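Local coordinates for 165aa long hypothetical protein (Pyrococcus horikoshii, PDB 2DC4), which is of unknown function but belongs to the CYTH family, whose relatives include class IV adenylyl cyclases and thiamine triphosphatases, so it probably handles a triphosphorylated substrate, at residues K60-D64 and K65-E69; I139-D142 and V143-R146; L147-K150 and E151-E155; E155-L158 and Y159-I163. One frame throughout, in Å; residues are numbered along the deposited sequence.

Contact 1 (K60-D64 and K65-E69)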
loop_
_atom_site.group_PDB
_atom_site.type_symbol
_atom_site.label_atom_id
_atom_site.label_comp_id
_atom_site.label_asym_id
_atom_site.label_seq_id
_atom_site.Cartn_x
_atom_site.Cartn_y
_atom_site.Cartn_z
ATOM N N LYS A 60 12.981 -2.239 1.703
ATOM C CA LYS A 60 14.347 -2.452 1.254
ATOM C C LYS A 60 15.057 -3.481 2.104
ATOM O O LYS A 60 14.787 -3.628 3.295
ATOM C CB LYS A 60 15.158 -1.158 1.303
ATOM C CG LYS A 60 14.759 -0.100 0.296
ATOM C CD LYS A 60 15.777 1.031 0.290
ATOM C CE LYS A 60 15.403 2.113 -0.711
ATOM N NZ LYS A 60 16.421 3.202 -0.771
ATOM N N GLU A 61 15.967 -4.201 1.468
ATOM C CA GLU A 61 16.771 -5.193 2.155
ATOM C C GLU A 61 18.216 -4.899 1.787
ATOM O O GLU A 61 18.571 -4.915 0.610
ATOM C CB GLU A 61 16.395 -6.606 1.708
ATOM C CG GLU A 61 17.351 -7.674 2.213
ATOM C CD GLU A 61 16.821 -9.076 2.005
ATOM O OE1 GLU A 61 16.479 -9.419 0.853
ATOM O OE2 GLU A 61 16.748 -9.832 2.998
ATOM N N ILE A 62 19.035 -4.605 2.793
ATOM C CA ILE A 62 20.450 -4.319 2.579
ATOM C C ILE A 62 21.111 -5.622 2.158
ATOM O O ILE A 62 20.919 -6.650 2.806
ATOM C CB ILE A 62 21.142 -3.845 3.873
ATOM C CG1 ILE A 62 20.283 -2.802 4.591
ATOM C CG2 ILE A 62 22.522 -3.290 3.544
ATOM C CD1 ILE A 62 19.948 -1.596 3.767
ATOM N N LEU A 63 21.905 -5.579 1.093
ATOM C CA LEU A 63 22.559 -6.785 0.598
ATOM C C LEU A 63 24.063 -6.834 0.855
ATOM O O LEU A 63 24.688 -7.879 0.671
ATOM C CB LEU A 63 22.292 -6.937 -0.901
ATOM C CG LEU A 63 20.821 -6.873 -1.333
ATOM C CD1 LEU A 63 20.726 -6.991 -2.847
ATOM C CD2 LEU A 63 20.029 -7.980 -0.653
ATOM N N ASP A 64 24.642 -5.712 1.276
ATOM C CA ASP A 64 26.081 -5.646 1.553
ATOM C C ASP A 64 26.328 -4.972 2.900
ATOM O O ASP A 64 25.389 -4.513 3.548
ATOM C CB ASP A 64 26.798 -4.864 0.449
ATOM C CG ASP A 64 26.493 -3.379 0.497
ATOM O OD1 ASP A 64 25.301 -3.024 0.594
ATOM O OD2 ASP A 64 27.438 -2.567 0.438
ATOM N N LYS A 65 27.586 -4.907 3.326
ATOM C CA LYS A 65 27.898 -4.288 4.610
ATOM C C LYS A 65 28.311 -2.818 4.510
ATOM O O LYS A 65 28.632 -2.190 5.519
ATOM C CB LYS A 65 28.983 -5.092 5.337
ATOM C CG LYS A 65 28.555 -6.505 5.729
ATOM C CD LYS A 65 27.319 -6.494 6.624
ATOM C CE LYS A 65 26.939 -7.901 7.070
ATOM N NZ LYS A 65 26.622 -8.800 5.925
ATOM N N ARG A 66 28.297 -2.273 3.299
ATOM C CA ARG A 66 28.653 -0.873 3.094
ATOM C C ARG A 66 27.395 -0.061 2.807
ATOM O O ARG A 66 27.471 1.137 2.535
ATOM C CB ARG A 66 29.619 -0.729 1.917
ATOM C CG ARG A 66 30.906 -1.530 2.048
ATOM C CD ARG A 66 31.791 -1.337 0.824
ATOM N NE ARG A 66 32.375 -0.001 0.762
ATOM C CZ ARG A 66 33.262 0.469 1.637
ATOM N NH1 ARG A 66 33.669 -0.293 2.646
ATOM N NH2 ARG A 66 33.746 1.696 1.503
ATOM N N ASN A 67 26.241 -0.719 2.867
ATOM C CA ASN A 67 24.969 -0.056 2.592
ATOM C C ASN A 67 24.983 0.528 1.180
ATOM O O ASN A 67 24.474 1.624 0.949
ATOM C CB ASN A 67 24.721 1.061 3.615
ATOM C CG ASN A 67 24.363 0.530 4.990
ATOM O OD1 ASN A 67 24.017 -0.645 5.145
ATOM N ND2 ASN A 67 24.459 1.387 6.000
ATOM N N GLU A 68 25.555 -0.214 0.236
ATOM C CA GLU A 68 25.645 0.239 -1.148
ATOM C C GLU A 68 24.829 -0.589 -2.134
ATOM O O GLU A 68 24.651 -0.190 -3.283
ATOM C CB GLU A 68 27.115 0.258 -1.589
ATOM C CG GLU A 68 27.918 1.406 -0.994
ATOM C CD GLU A 68 29.409 1.299 -1.277
ATOM O OE1 GLU A 68 29.796 0.595 -2.231
ATOM O OE2 GLU A 68 30.194 1.938 -0.545
ATOM N N GLU A 69 24.336 -1.738 -1.687
ATOM C CA GLU A 69 23.545 -2.610 -2.551
ATOM C C GLU A 69 22.241 -2.930 -1.838
ATOM O O GLU A 69 22.254 -3.321 -0.673
ATOM C CB GLU A 69 24.313 -3.903 -2.841
ATOM C CG GLU A 69 25.750 -3.678 -3.286
ATOM C CD GLU A 69 26.471 -4.977 -3.604
ATOM O OE1 GLU A 69 26.191 -5.991 -2.932
ATOM O OE2 GLU A 69 27.324 -4.977 -4.516
HETATM O O HOH W 1 27.137 -8.555 -1.091
#
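Leu63 N gives a nearly straight bond (165°) to Glu69 O at 2.9 Å, pairing the end of strand 54-62 with the start of strand 69-76, and the chain between them loops back within a few residues. The carboxylate of Asp64 fills the inside of this loop. Its CG lies between the backbone N and the carbonyl carbon (chi1 71°), which swings both oxygens over the following residues. Glu68 N sits in the fork of the carboxylate and reaches OD1 of Asp64 at 2.8 Å and OD2 at 3.0 Å, on their syn lone pairs. Glu69 N comes to Asp64 OD1 from well above the carboxylate plane, also at 2.8 Å, and Arg66 N makes a weak bond to OD2, as in an Asx turn. Aspartate suits the place because its short arm offers two acceptors to three amides. A leucine in its place would probably leave the amides of Glu68 and Glu69 without their acceptor and the loop less firmly shaped. Asn67 takes left-handed helical angles, which asparagine tolerates well; its OD1 meets Ile62 CG2 at 3.4 Å, while its ND2 turns to Pro156 O. Arg66 NE bridges to Glu68 OE2 at 3.2 Å, and Lys137 holds the other oxygen of Glu68. A water donates to Leu63 O and to Glu69 OE1, and so links the Leu63 carbonyl to the Glu69 side chain. The whole is a beta-hairpin connection between adjacent antiparallel strands of the CYTH barrel, its loop organised round one aspartate.

Contact 2 (I139-D142 and V143-R146); sequences IIWD and VARR
The guanidinium of Arg145 has Trp141 O and Asp142 N over one face, with Asp142 CA 4.0 Å above the plane and offset toward the rim; a water lies in plane at its edge. The indole of Trp141 receives Ala144 CB obliquely, at 4.0 Å from CE3, and meets the ring of Phe7 edge-to-face. A bend at chi3 (-63°) folds the arginine back over the turn behind it, bringing NH1 within 3.6 Å of Trp141 CB. Asp142 and Arg145 run side by side in the same direction, and NH2 of Arg145 forms a salt bridge to Asp142 OD1 at 2.6 Å. The carboxylate and guanidinium planes stand 81° apart, so this is a one-point grip and not a two-pronged pairing. The water accepts from Arg145 NH1 at 3.1 Å and gives a weak bond to Asp142 OD1, which closes a small ring of polar atoms at the surface.

This is the last part of helix 133-146, an amphipathic helix lying against the CYTH barrel. The backbone hydrogen bonds run from N-H of residue i+4 to C=O of residue i, as from Ala144 N to Ile140 O at 2.8 Å, and Arg146 N still completes one to Asp142 O. Charged residues suit the outward side, whereas Ile140 and the small Ala144 face strands 2-8 and 121-128. Beta-branched Val143 lays CG2 close to Ile139 O, at 3.2 Å, and its CG2 approaches Ile139 CG2; both side chains pack on Val110 of strand 110-117.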
loop_
_atom_site.group_PDB
_atom_site.type_symbol
_atom_site.label_atom_id
_atom_site.label_comp_id
_atom_site.label_asym_id
_atom_site.label_seq_id
_atom_site.Cartn_x
_atom_site.Cartn_y
_atom_site.Cartn_z
ATOM N N ILE A 139 31.401 2.613 -12.202
ATOM C CA ILE A 139 30.833 3.770 -12.879
ATOM C C ILE A 139 30.593 4.885 -11.869
ATOM O O ILE A 139 30.891 6.049 -12.130
ATOM C CB ILE A 139 29.498 3.420 -13.568
ATOM C CG1 ILE A 139 29.751 2.450 -14.723
ATOM C CG2 ILE A 139 28.823 4.689 -14.074
ATOM C CD1 ILE A 139 28.481 1.960 -15.398
ATOM N N ILE A 140 30.052 4.518 -10.713
ATOM C CA ILE A 140 29.780 5.493 -9.667
ATOM C C ILE A 140 31.067 6.184 -9.251
ATOM O O ILE A 140 31.098 7.401 -9.105
ATOM C CB ILE A 140 29.128 4.829 -8.437
ATOM C CG1 ILE A 140 27.678 4.467 -8.771
ATOM C CG2 ILE A 140 29.197 5.766 -7.224
ATOM C CD1 ILE A 140 26.945 3.717 -7.686
ATOM N N TRP A 141 32.134 5.413 -9.074
ATOM C CA TRP A 141 33.391 6.028 -8.667
ATOM C C TRP A 141 34.050 6.897 -9.739
ATOM O O TRP A 141 34.711 7.880 -9.412
ATOM C CB TRP A 141 34.348 4.965 -8.117
ATOM C CG TRP A 141 34.006 4.668 -6.691
ATOM C CD1 TRP A 141 33.297 3.600 -6.215
ATOM C CD2 TRP A 141 34.225 5.534 -5.572
ATOM N NE1 TRP A 141 33.054 3.756 -4.869
ATOM C CE2 TRP A 141 33.614 4.934 -4.451
ATOM C CE3 TRP A 141 34.875 6.764 -5.414
ATOM C CZ2 TRP A 141 33.633 5.523 -3.181
ATOM C CZ3 TRP A 141 34.894 7.353 -4.149
ATOM C CH2 TRP A 141 34.275 6.727 -3.052
ATOM N N ASP A 142 33.862 6.570 -11.015
ATOM C CA ASP A 142 34.432 7.410 -12.064
ATOM C C ASP A 142 33.725 8.764 -12.016
ATOM O O ASP A 142 34.344 9.818 -12.190
ATOM C CB ASP A 142 34.241 6.778 -13.448
ATOM C CG ASP A 142 35.239 5.674 -13.725
ATOM O OD1 ASP A 142 36.391 5.783 -13.255
ATOM O OD2 ASP A 142 34.877 4.707 -14.427
ATOM N N VAL A 143 32.415 8.726 -11.781
ATOM C CA VAL A 143 31.620 9.945 -11.688
ATOM C C VAL A 143 31.999 10.718 -10.422
ATOM O O VAL A 143 32.178 11.931 -10.459
ATOM C CB VAL A 143 30.105 9.625 -11.633
ATOM C CG1 VAL A 143 29.305 10.908 -11.430
ATOM C CG2 VAL A 143 29.682 8.923 -12.905
ATOM N N ALA A 144 32.128 10.011 -9.307
ATOM C CA ALA A 144 32.475 10.658 -8.044
ATOM C C ALA A 144 33.790 11.434 -8.155
ATOM O O ALA A 144 33.874 12.588 -7.735
ATOM C CB ALA A 144 32.578 9.616 -6.932
ATOM N N ARG A 145 34.813 10.794 -8.711
ATOM C CA ARG A 145 36.113 11.443 -8.862
ATOM C C ARG A 145 36.037 12.647 -9.795
ATOM O O ARG A 145 36.762 13.636 -9.627
ATOM C CB ARG A 145 37.148 10.434 -9.371
ATOM C CG ARG A 145 37.342 9.243 -8.427
ATOM C CD ARG A 145 38.656 8.511 -8.691
ATOM N NE ARG A 145 38.728 7.911 -10.022
ATOM C CZ ARG A 145 38.213 6.731 -10.352
ATOM N NH1 ARG A 145 37.580 5.994 -9.449
ATOM N NH2 ARG A 145 38.325 6.288 -11.595
ATOM N N ARG A 146 35.160 12.575 -10.787
ATOM C CA ARG A 146 35.020 13.695 -11.697
ATOM C C ARG A 146 34.406 14.875 -10.949
ATOM O O ARG A 146 34.568 16.029 -11.347
ATOM C CB ARG A 146 34.157 13.308 -12.894
ATOM C CG ARG A 146 34.097 14.400 -13.936
ATOM C CD ARG A 146 33.740 13.831 -15.280
ATOM N NE ARG A 146 33.634 14.874 -16.293
ATOM C CZ ARG A 146 33.327 14.628 -17.559
ATOM N NH1 ARG A 146 33.106 13.378 -17.942
ATOM N NH2 ARG A 146 33.238 15.620 -18.436
HETATM O O HOH W 2 36.126 3.733 -11.065
#

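Contact 3 (L147-K150 and E151-E155)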
loop_
_atom_site.group_PDB
_atom_site.type_symbol
_atom_site.label_atom_id
_atom_site.label_comp_id
_atom_site.label_asym_id
_atom_site.label_seq_id
_atom_site.Cartn_x
_atom_site.Cartn_y
_atom_site.Cartn_z
ATOM N N LEU A 147 33.703 14.578 -9.859
ATOM C CA LEU A 147 33.088 15.614 -9.040
ATOM C C LEU A 147 34.025 16.021 -7.903
ATOM O O LEU A 147 33.666 16.841 -7.064
ATOM C CB LEU A 147 31.757 15.122 -8.454
ATOM C CG LEU A 147 30.629 14.865 -9.464
ATOM C CD1 LEU A 147 29.479 14.156 -8.756
ATOM C CD2 LEU A 147 30.149 16.180 -10.072
ATOM N N GLY A 148 35.218 15.435 -7.873
ATOM C CA GLY A 148 36.173 15.778 -6.833
ATOM C C GLY A 148 35.930 15.108 -5.495
ATOM O O GLY A 148 36.463 15.539 -4.471
ATOM N N LEU A 149 35.124 14.054 -5.489
ATOM C CA LEU A 149 34.839 13.339 -4.257
ATOM C C LEU A 149 35.851 12.211 -4.087
ATOM O O LEU A 149 36.398 11.711 -5.070
ATOM C CB LEU A 149 33.418 12.778 -4.308
ATOM C CG LEU A 149 32.350 13.873 -4.401
ATOM C CD1 LEU A 149 31.001 13.269 -4.743
ATOM C CD2 LEU A 149 32.279 14.621 -3.074
ATOM N N LYS A 150 36.085 11.816 -2.838
ATOM C CA LYS A 150 37.030 10.752 -2.509
ATOM C C LYS A 150 36.400 9.763 -1.531
ATOM O O LYS A 150 35.297 9.981 -1.037
ATOM C CB LYS A 150 38.295 11.348 -1.878
ATOM C CG LYS A 150 39.043 12.316 -2.773
ATOM C CD LYS A 150 40.297 12.850 -2.094
ATOM C CE LYS A 150 39.957 13.694 -0.876
ATOM N NZ LYS A 150 41.178 14.284 -0.261
ATOM N N GLU A 151 37.106 8.676 -1.239
ATOM C CA GLU A 151 36.586 7.678 -0.318
ATOM C C GLU A 151 36.311 8.234 1.077
ATOM O O GLU A 151 35.385 7.785 1.748
ATOM C CB GLU A 151 37.550 6.494 -0.225
ATOM C CG GLU A 151 37.620 5.686 -1.508
ATOM C CD GLU A 151 38.630 4.560 -1.439
ATOM O OE1 GLU A 151 38.549 3.746 -0.494
ATOM O OE2 GLU A 151 39.501 4.485 -2.331
ATOM N N GLU A 152 37.102 9.209 1.514
ATOM C CA GLU A 152 36.891 9.778 2.846
ATOM C C GLU A 152 35.580 10.548 2.936
ATOM O O GLU A 152 35.113 10.855 4.035
ATOM C CB GLU A 152 38.051 10.710 3.244
ATOM C CG GLU A 152 38.278 11.887 2.308
ATOM C CD GLU A 152 39.347 12.856 2.811
ATOM O OE1 GLU A 152 40.332 12.403 3.437
ATOM O OE2 GLU A 152 39.208 14.075 2.564
ATOM N N ASP A 153 34.990 10.854 1.783
ATOM C CA ASP A 153 33.738 11.607 1.731
ATOM C C ASP A 153 32.513 10.715 1.859
ATOM O O ASP A 153 31.396 11.207 2.039
ATOM C CB ASP A 153 33.635 12.370 0.407
ATOM C CG ASP A 153 34.729 13.405 0.240
ATOM O OD1 ASP A 153 35.308 13.485 -0.861
ATOM O OD2 ASP A 153 34.997 14.149 1.209
ATOM N N VAL A 154 32.719 9.412 1.757
ATOM C CA VAL A 154 31.606 8.470 1.825
ATOM C C VAL A 154 30.941 8.396 3.195
ATOM O O VAL A 154 31.607 8.471 4.231
ATOM C CB VAL A 154 32.063 7.053 1.410
ATOM C CG1 VAL A 154 30.929 6.051 1.606
ATOM C CG2 VAL A 154 32.510 7.058 -0.043
ATOM N N GLU A 155 29.614 8.270 3.183
ATOM C CA GLU A 155 28.827 8.132 4.403
ATOM C C GLU A 155 28.053 6.822 4.275
ATOM O O GLU A 155 27.112 6.719 3.487
ATOM C CB GLU A 155 27.851 9.299 4.568
ATOM C CG GLU A 155 26.944 9.149 5.787
ATOM C CD GLU A 155 27.716 8.759 7.040
ATOM O OE1 GLU A 155 28.562 9.554 7.493
ATOM O OE2 GLU A 155 27.489 7.653 7.569
HETATM O O HOH W 3 36.825 15.377 -1.714
#
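A Schellman motif at Gly148 ends the long helix, and two residues later Lys150 leads into the short 3-10 turn 151-153, whose Asp153 reaches back to hold it. Glycine belongs at 148 because, at its positive phi (80°), a side chain would press on the preceding carbonyl oxygen. Lys150 and Asp153 grip each other twice. Lys150 N donates to Asp153 OD1 at 2.7 Å, on the anti side of the carboxylate, and Asp153 N donates to Lys150 O at 3.0 Å, from above the carbonyl plane. With Lys150 just ahead of the turn, the first bond resembles one half of a capping box, and aspartate is short enough to make it without a detour. OD1 of Asp153 also takes a water at 2.6 Å that donates to Gly148 O, linking the helix end to the turn. Leu149 passes Asp153 at about a right angle and packs on Phe7 and Leu124, carrying the barrel's apolar covering beneath this polar knot. On the outer side Lys150 and Glu152 run alongside each other, and the bend of the lysine at chi3 (-65°) sets its NZ 3.5 Å from Glu152 OE2, a weak, long salt bridge.

Contact 4 (E155-L158 and Y159-I163)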
loop_
_atom_site.group_PDB
_atom_site.type_symbol
_atom_site.label_atom_id
_atom_site.label_comp_id
_atom_site.label_asym_id
_atom_site.label_seq_id
_atom_site.Cartn_x
_atom_site.Cartn_y
_atom_site.Cartn_z
ATOM N N GLU A 155 29.614 8.270 3.183
ATOM C CA GLU A 155 28.827 8.132 4.403
ATOM C C GLU A 155 28.053 6.822 4.275
ATOM O O GLU A 155 27.112 6.719 3.487
ATOM C CB GLU A 155 27.851 9.299 4.568
ATOM C CG GLU A 155 26.944 9.149 5.787
ATOM C CD GLU A 155 27.716 8.759 7.040
ATOM O OE1 GLU A 155 28.562 9.554 7.493
ATOM O OE2 GLU A 155 27.489 7.653 7.569
ATOM N N PRO A 156 28.448 5.798 5.045
ATOM C CA PRO A 156 27.790 4.488 5.005
ATOM C C PRO A 156 26.407 4.440 5.656
ATOM O O PRO A 156 25.529 3.703 5.210
ATOM C CB PRO A 156 28.779 3.575 5.738
ATOM C CG PRO A 156 30.073 4.354 5.760
ATOM C CD PRO A 156 29.613 5.763 5.938
ATOM N N LYS A 157 26.216 5.225 6.709
ATOM C CA LYS A 157 24.949 5.221 7.428
ATOM C C LYS A 157 23.724 5.591 6.602
ATOM O O LYS A 157 23.790 6.416 5.692
ATOM C CB LYS A 157 25.033 6.148 8.641
ATOM C CG LYS A 157 25.991 5.677 9.728
ATOM C CD LYS A 157 25.948 6.615 10.929
ATOM C CE LYS A 157 26.765 6.073 12.089
ATOM N NZ LYS A 157 26.664 6.950 13.293
ATOM N N LEU A 158 22.602 4.964 6.938
ATOM C CA LEU A 158 21.336 5.230 6.264
ATOM C C LEU A 158 20.774 6.529 6.829
ATOM O O LEU A 158 21.114 6.923 7.939
ATOM C CB LEU A 158 20.357 4.088 6.534
ATOM C CG LEU A 158 20.873 2.687 6.205
ATOM C CD1 LEU A 158 19.870 1.644 6.685
ATOM C CD2 LEU A 158 21.108 2.571 4.706
ATOM N N TYR A 159 19.906 7.191 6.073
ATOM C CA TYR A 159 19.323 8.439 6.534
ATOM C C TYR A 159 18.572 8.293 7.848
ATOM O O TYR A 159 18.602 9.194 8.682
ATOM C CB TYR A 159 18.398 9.017 5.459
ATOM C CG TYR A 159 19.156 9.602 4.292
ATOM C CD1 TYR A 159 18.839 9.255 2.979
ATOM C CD2 TYR A 159 20.215 10.486 4.504
ATOM C CE1 TYR A 159 19.572 9.773 1.900
ATOM C CE2 TYR A 159 20.944 11.006 3.441
ATOM C CZ TYR A 159 20.620 10.644 2.144
ATOM O OH TYR A 159 21.369 11.140 1.097
ATOM N N ILE A 160 17.903 7.161 8.041
ATOM C CA ILE A 160 17.160 6.954 9.277
ATOM C C ILE A 160 18.122 6.837 10.472
ATOM O O ILE A 160 17.743 7.101 11.613
ATOM C CB ILE A 160 16.223 5.707 9.159
ATOM C CG1 ILE A 160 15.334 5.590 10.403
ATOM C CG2 ILE A 160 17.046 4.442 8.946
ATOM C CD1 ILE A 160 14.449 6.809 10.654
ATOM N N GLU A 161 19.375 6.472 10.203
ATOM C CA GLU A 161 20.384 6.362 11.262
ATOM C C GLU A 161 21.117 7.698 11.460
ATOM O O GLU A 161 21.710 7.942 12.511
ATOM C CB GLU A 161 21.422 5.282 10.917
ATOM C CG GLU A 161 20.855 3.897 10.615
ATOM C CD GLU A 161 21.935 2.878 10.257
ATOM O OE1 GLU A 161 22.762 3.152 9.354
ATOM O OE2 GLU A 161 21.953 1.791 10.879
ATOM N N LEU A 162 21.074 8.558 10.447
ATOM C CA LEU A 162 21.755 9.851 10.491
ATOM C C LEU A 162 21.010 10.991 11.173
ATOM O O LEU A 162 21.636 11.888 11.735
ATOM C CB LEU A 162 22.130 10.290 9.072
ATOM C CG LEU A 162 23.219 9.461 8.388
ATOM C CD1 LEU A 162 23.171 9.668 6.884
ATOM C CD2 LEU A 162 24.578 9.849 8.958
ATOM N N ILE A 163 19.683 10.969 11.122
ATOM C CA ILE A 163 18.908 12.038 11.736
ATOM C C ILE A 163 19.082 12.061 13.251
ATOM O O ILE A 163 19.023 11.026 13.917
ATOM C CB ILE A 163 17.411 11.915 11.389
ATOM C CG1 ILE A 163 16.887 10.543 11.809
ATOM C CG2 ILE A 163 17.214 12.138 9.890
ATOM C CD1 ILE A 163 15.382 10.391 11.648
HETATM O O HOH W 4 24.724 8.754 13.112
#
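Hydrogen bonds hold Leu158 and Glu161 together in both directions. Leu158 N donates almost straight (171°) to Glu161 OE1 at 3.0 Å, on the anti side of the carboxylate, and Leu158 O receives Glu161 N at 2.9 Å together with a weak bond from Leu162 N. Glu155 turns its carboxylate back along its own segment: a bend at chi2 (47°) lets OE2 use its anti lone pair on Lys157 N, at 2.9 Å, while OE1 forms a salt bridge with Arg8. Leu158 is the N-cap of helix 159-162, and Glu161 supplies the side-chain half of a capping box; leucine has no polar side chain to return the other half, and its carbonyl oxygen takes the first bonds of the helix. Glutamate suits the place of Glu161, since its extended chain brings OE1 back to Leu158 N.

Van der Waals contacts gather round Leu162. Its CD2 lies 3.7 Å from Lys157 CB and 3.8 Å from Glu155 CD, the glutamate sliding past it in the opposite direction, while CD1 meets Lys157 O. Replacing Glu155 with an alanine is likely to leave Arg8 without its charged mate, Lys157 N without its acceptor, and a gap beside the leucine. Leu158 CB and Ile160 CG2, 4.1 Å apart, form an apolar pair.

Charged and solvent contacts complete the set. Lys157 NZ reaches Glu161 O through a water, 2.7 Å from the amine. Tyr159 directs its hydroxyl to Asp125 and Asn115, and its ring makes a cation-pi contact with Lys6, probably the lysine of the family's ExExK signature, on the first strand; Lys6 also bonds to Lys157 O.

From the N terminus, contact 1 comes first, closing the hairpin loop between strands 54-62 and 69-76. Contact 2 lies much later, on the helix that covers the barrel; contact 3 follows it directly, ending that helix and turning the chain, and contact 4 starts the final short helix. They follow one another along the chain, contacts 3 and 4 overlapping at Glu155, and none encloses another. Trp141 of contact 2 packs on Glu151 and Val154 of contact 3, so helix and following turn form one block. Contact 1 joins the C-terminal segment in space: Asn67 meets Pro156 and Leu158 of contact 4, tying the hairpin loop to the segment that leads into the last helix.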